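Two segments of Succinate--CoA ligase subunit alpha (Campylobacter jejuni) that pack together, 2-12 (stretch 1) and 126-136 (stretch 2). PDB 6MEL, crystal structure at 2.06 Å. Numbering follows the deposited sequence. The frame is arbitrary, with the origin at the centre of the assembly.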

# COMPACT_ATOMS: atom_id res chain seq x y z
N SER A 2 -16.81 -25.13 -5.30
CA SER A 2 -15.55 -24.47 -5.62
C SER A 2 -15.82 -23.48 -6.76
O SER A 2 -16.86 -23.57 -7.47
CB SER A 2 -14.51 -25.50 -6.02
OG SER A 2 -14.86 -26.01 -7.30
N ILE A 3 -14.91 -22.50 -6.91
CA ILE A 3 -15.01 -21.53 -8.02
C ILE A 3 -13.65 -21.44 -8.71
O ILE A 3 -12.64 -21.68 -8.07
CB ILE A 3 -15.51 -20.15 -7.54
CG1 ILE A 3 -14.53 -19.44 -6.61
CG2 ILE A 3 -16.91 -20.26 -6.94
CD1 ILE A 3 -14.92 -18.02 -6.26
N LEU A 4 -13.70 -21.10 -10.00
CA LEU A 4 -12.60 -20.63 -10.87
C LEU A 4 -11.58 -21.72 -11.21
O LEU A 4 -11.09 -21.75 -12.29
CB LEU A 4 -11.90 -19.42 -10.23
CG LEU A 4 -12.76 -18.16 -10.15
CD1 LEU A 4 -11.99 -17.04 -9.48
CD2 LEU A 4 -13.21 -17.72 -11.55
N VAL A 5 -11.14 -22.51 -10.24
CA VAL A 5 -10.10 -23.47 -10.51
C VAL A 5 -10.49 -24.77 -9.80
O VAL A 5 -11.22 -24.77 -8.78
CB VAL A 5 -8.72 -22.99 -10.05
CG1 VAL A 5 -8.25 -21.75 -10.82
CG2 VAL A 5 -8.66 -22.75 -8.54
N ASN A 6 -9.94 -25.85 -10.35
CA ASN A 6 -10.14 -27.21 -9.82
C ASN A 6 -8.99 -28.10 -10.29
O ASN A 6 -8.04 -27.64 -10.92
CB ASN A 6 -11.50 -27.77 -10.23
CG ASN A 6 -11.60 -28.01 -11.72
OD1 ASN A 6 -10.64 -28.38 -12.41
ND2 ASN A 6 -12.79 -27.86 -12.24
N LYS A 7 -9.07 -29.40 -9.94
CA LYS A 7 -7.93 -30.31 -10.12
C LYS A 7 -7.53 -30.47 -11.59
O LYS A 7 -6.39 -30.85 -11.84
CB LYS A 7 -8.24 -31.71 -9.57
CG LYS A 7 -9.36 -32.43 -10.29
CD LYS A 7 -9.85 -33.66 -9.58
CE LYS A 7 -11.33 -33.86 -9.82
NZ LYS A 7 -11.67 -35.30 -9.81
N ASN A 8 -8.46 -30.17 -12.53
CA ASN A 8 -8.22 -30.34 -13.96
C ASN A 8 -7.72 -29.04 -14.60
O ASN A 8 -7.22 -29.09 -15.69
CB ASN A 8 -9.48 -30.80 -14.70
CG ASN A 8 -9.94 -32.16 -14.20
OD1 ASN A 8 -9.12 -33.04 -13.91
ND2 ASN A 8 -11.24 -32.29 -13.98
N THR A 9 -7.90 -27.89 -13.93
CA THR A 9 -7.49 -26.62 -14.58
C THR A 9 -6.02 -26.72 -15.02
O THR A 9 -5.16 -26.96 -14.21
CB THR A 9 -7.66 -25.45 -13.60
OG1 THR A 9 -8.98 -25.48 -13.05
CG2 THR A 9 -7.36 -24.12 -14.26
N LYS A 10 -5.72 -26.47 -16.28
CA LYS A 10 -4.35 -26.43 -16.76
C LYS A 10 -3.73 -25.07 -16.45
O LYS A 10 -4.31 -24.04 -16.82
CB LYS A 10 -4.33 -26.65 -18.26
CG LYS A 10 -4.95 -27.98 -18.69
CD LYS A 10 -4.33 -28.56 -19.94
CE LYS A 10 -5.36 -28.90 -20.99
NZ LYS A 10 -5.86 -27.65 -21.60
N VAL A 11 -2.52 -25.11 -15.87
CA VAL A 11 -1.85 -23.93 -15.38
C VAL A 11 -0.43 -23.88 -15.95
O VAL A 11 0.28 -24.87 -15.83
CB VAL A 11 -1.75 -23.97 -13.84
CG1 VAL A 11 -0.94 -22.79 -13.31
CG2 VAL A 11 -3.13 -24.05 -13.19
N ILE A 12 -0.02 -22.71 -16.45
CA ILE A 12 1.36 -22.41 -16.73
C ILE A 12 1.88 -21.45 -15.67
O ILE A 12 1.12 -20.64 -15.10
CB ILE A 12 1.55 -21.83 -18.13
CG1 ILE A 12 0.63 -20.65 -18.37
CG2 ILE A 12 1.37 -22.91 -19.18
CD1 ILE A 12 0.95 -19.90 -19.63
N GLY A 126 -2.63 -15.96 -3.82
CA GLY A 126 -3.21 -16.76 -4.88
C GLY A 126 -4.57 -17.33 -4.56
O GLY A 126 -5.36 -16.73 -3.84
N ILE A 127 -4.87 -18.49 -5.15
CA ILE A 127 -6.20 -19.09 -5.04
C ILE A 127 -6.03 -20.57 -4.71
O ILE A 127 -5.07 -21.20 -5.17
CB ILE A 127 -7.05 -18.85 -6.31
CG1 ILE A 127 -8.43 -19.50 -6.22
CG2 ILE A 127 -6.33 -19.33 -7.56
CD1 ILE A 127 -9.37 -19.07 -7.33
N ILE A 128 -6.93 -21.10 -3.89
CA ILE A 128 -6.87 -22.51 -3.52
C ILE A 128 -8.28 -23.06 -3.50
O ILE A 128 -9.18 -22.45 -2.90
CB ILE A 128 -6.12 -22.75 -2.18
CG1 ILE A 128 -6.11 -24.24 -1.82
CG2 ILE A 128 -6.71 -21.94 -1.02
CD1 ILE A 128 -5.07 -24.64 -0.83
N THR A 129 -8.43 -24.23 -4.11
CA THR A 129 -9.63 -25.05 -3.97
C THR A 129 -9.24 -26.27 -3.13
O THR A 129 -8.47 -27.12 -3.58
CB THR A 129 -10.26 -25.41 -5.32
OG1 THR A 129 -10.80 -24.21 -5.85
CG2 THR A 129 -11.36 -26.46 -5.21
N SER A 130 -9.75 -26.31 -1.89
CA SER A 130 -9.34 -27.22 -0.82
C SER A 130 -9.27 -28.66 -1.35
O SER A 130 -10.17 -29.13 -2.00
CB SER A 130 -10.29 -27.13 0.33
OG SER A 130 -10.40 -25.81 0.80
N GLU A 131 -8.11 -29.29 -1.14
CA GLU A 131 -7.85 -30.69 -1.45
C GLU A 131 -8.01 -30.95 -2.95
O GLU A 131 -8.16 -32.07 -3.33
CB GLU A 131 -8.78 -31.61 -0.65
CG GLU A 131 -8.58 -31.54 0.87
CD GLU A 131 -9.67 -32.27 1.65
OE1 GLU A 131 -10.29 -33.18 1.07
OE2 GLU A 131 -9.98 -31.88 2.79
N GLU A 132 -7.93 -29.92 -3.80
CA GLU A 132 -7.99 -30.16 -5.24
C GLU A 132 -6.80 -29.51 -5.95
O GLU A 132 -6.18 -30.13 -6.80
CB GLU A 132 -9.28 -29.63 -5.84
CG GLU A 132 -10.46 -30.60 -5.84
CD GLU A 132 -11.57 -30.16 -6.81
OE1 GLU A 132 -11.37 -30.26 -8.08
OE2 GLU A 132 -12.62 -29.68 -6.31
N CYS A 133 -6.57 -28.22 -5.69
CA CYS A 133 -5.50 -27.50 -6.37
C CYS A 133 -5.21 -26.20 -5.64
O CYS A 133 -6.07 -25.63 -4.95
CB CYS A 133 -5.86 -27.18 -7.81
SG CYS A 133 -7.21 -25.98 -7.96
N LYS A 134 -3.99 -25.73 -5.83
CA LYS A 134 -3.60 -24.45 -5.29
C LYS A 134 -2.65 -23.75 -6.28
O LYS A 134 -1.80 -24.38 -6.91
CB LYS A 134 -3.03 -24.63 -3.88
CG LYS A 134 -1.54 -24.83 -3.76
CD LYS A 134 -1.09 -24.99 -2.35
CE LYS A 134 0.41 -25.10 -2.14
NZ LYS A 134 1.05 -23.76 -2.15
N LEU A 135 -2.87 -22.45 -6.46
CA LEU A 135 -2.06 -21.62 -7.37
C LEU A 135 -1.54 -20.45 -6.55
O LEU A 135 -2.27 -19.46 -6.33
CB LEU A 135 -2.90 -21.11 -8.53
CG LEU A 135 -3.33 -22.08 -9.63
CD1 LEU A 135 -4.42 -23.02 -9.14
CD2 LEU A 135 -3.86 -21.30 -10.81
N GLY A 136 -0.32 -20.60 -6.04
CA GLY A 136 0.22 -19.61 -5.15
C GLY A 136 0.99 -20.23 -4.01
O GLY A 136 1.55 -21.33 -4.17

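The most unusual feature of this contact is that a mostly irregular segment, rather than a partner strand, covers one face of a β-hairpin, and that the hydrogen bond with settled geometry runs from a turn backbone to a carboxylate. Lys7 N donates to Glu132 OE1 at 3.1 Å with an N-H...acceptor angle of 158°, close enough to linear to be unambiguous. The two residues also mark the near approach of the backbones, with Lys7 CA 4.9 Å from Glu132 CA. The lysine contributes its amide here, not its ammonium group: the end of its side chain leads away from the hairpin, although Lys7 CG still lies 3.7 Å from Glu132 OE1. Glu132 OE1 also lies 3.3 Å from Asn6 CB, so the carboxylate rests against the start of the turn.

That turn, type I from Asn6 to Thr9, is held by its own residues. Thr9 N bonds to Asn6 O at 3.0 Å, the bond expected of such a turn. Asn6 OD1 accepts from Asn8 N at 2.8 Å and, weakly, from Thr9 N at 3.2 Å (127°), while Asn6 N donates to Thr9 OG1 at 2.9 Å. The asparagine thus braces the loop from within as the next amide, that of Lys7, turns to Glu132.

The hairpin supplies a regular surface. Ile127 N to Leu135 O (3.0 Å) and Leu135 N to Ile127 O (2.8 Å) pair its strands, and Thr129 N to Cys133 O (2.9 Å) with Cys133 N to Thr129 O (3.0 Å) closes the pairing nearer the bend. Side-chain alternation follows: the CA-to-CB bonds of Ile127, Thr129, Cys133 and Leu135 point toward stretch 1, whereas those of Ile128 and Lys134 point away.

Val5 fits over this inward-facing set and has the largest covered area of any residue in the contact, 79 Å². Its CG2 is 3.6 Å from Cys133 SG, 3.9 Å from Ile127 CD1 and 4.3 Å from Leu135 CD1, so a single methyl touches side chains from both strands. Leu4 CB adds a contact to Ile127 CD1 at 3.9 Å. Farther along, Val11 CG2 meets Leu135 CD2 at 3.7 Å, extending the apolar packing beyond the turn.

Thr129 combines polar and apolar roles. Its OG1 lies 3.0 Å from Val5 O, but its proton has another acceptor within reach, so the distance alone does not assign the bond. Its methyl carbon CG2 packs against Ser2 CB at 3.4 Å, near the beginning of stretch 1. In all, the two stretches bury 540 Å², summed over both sides.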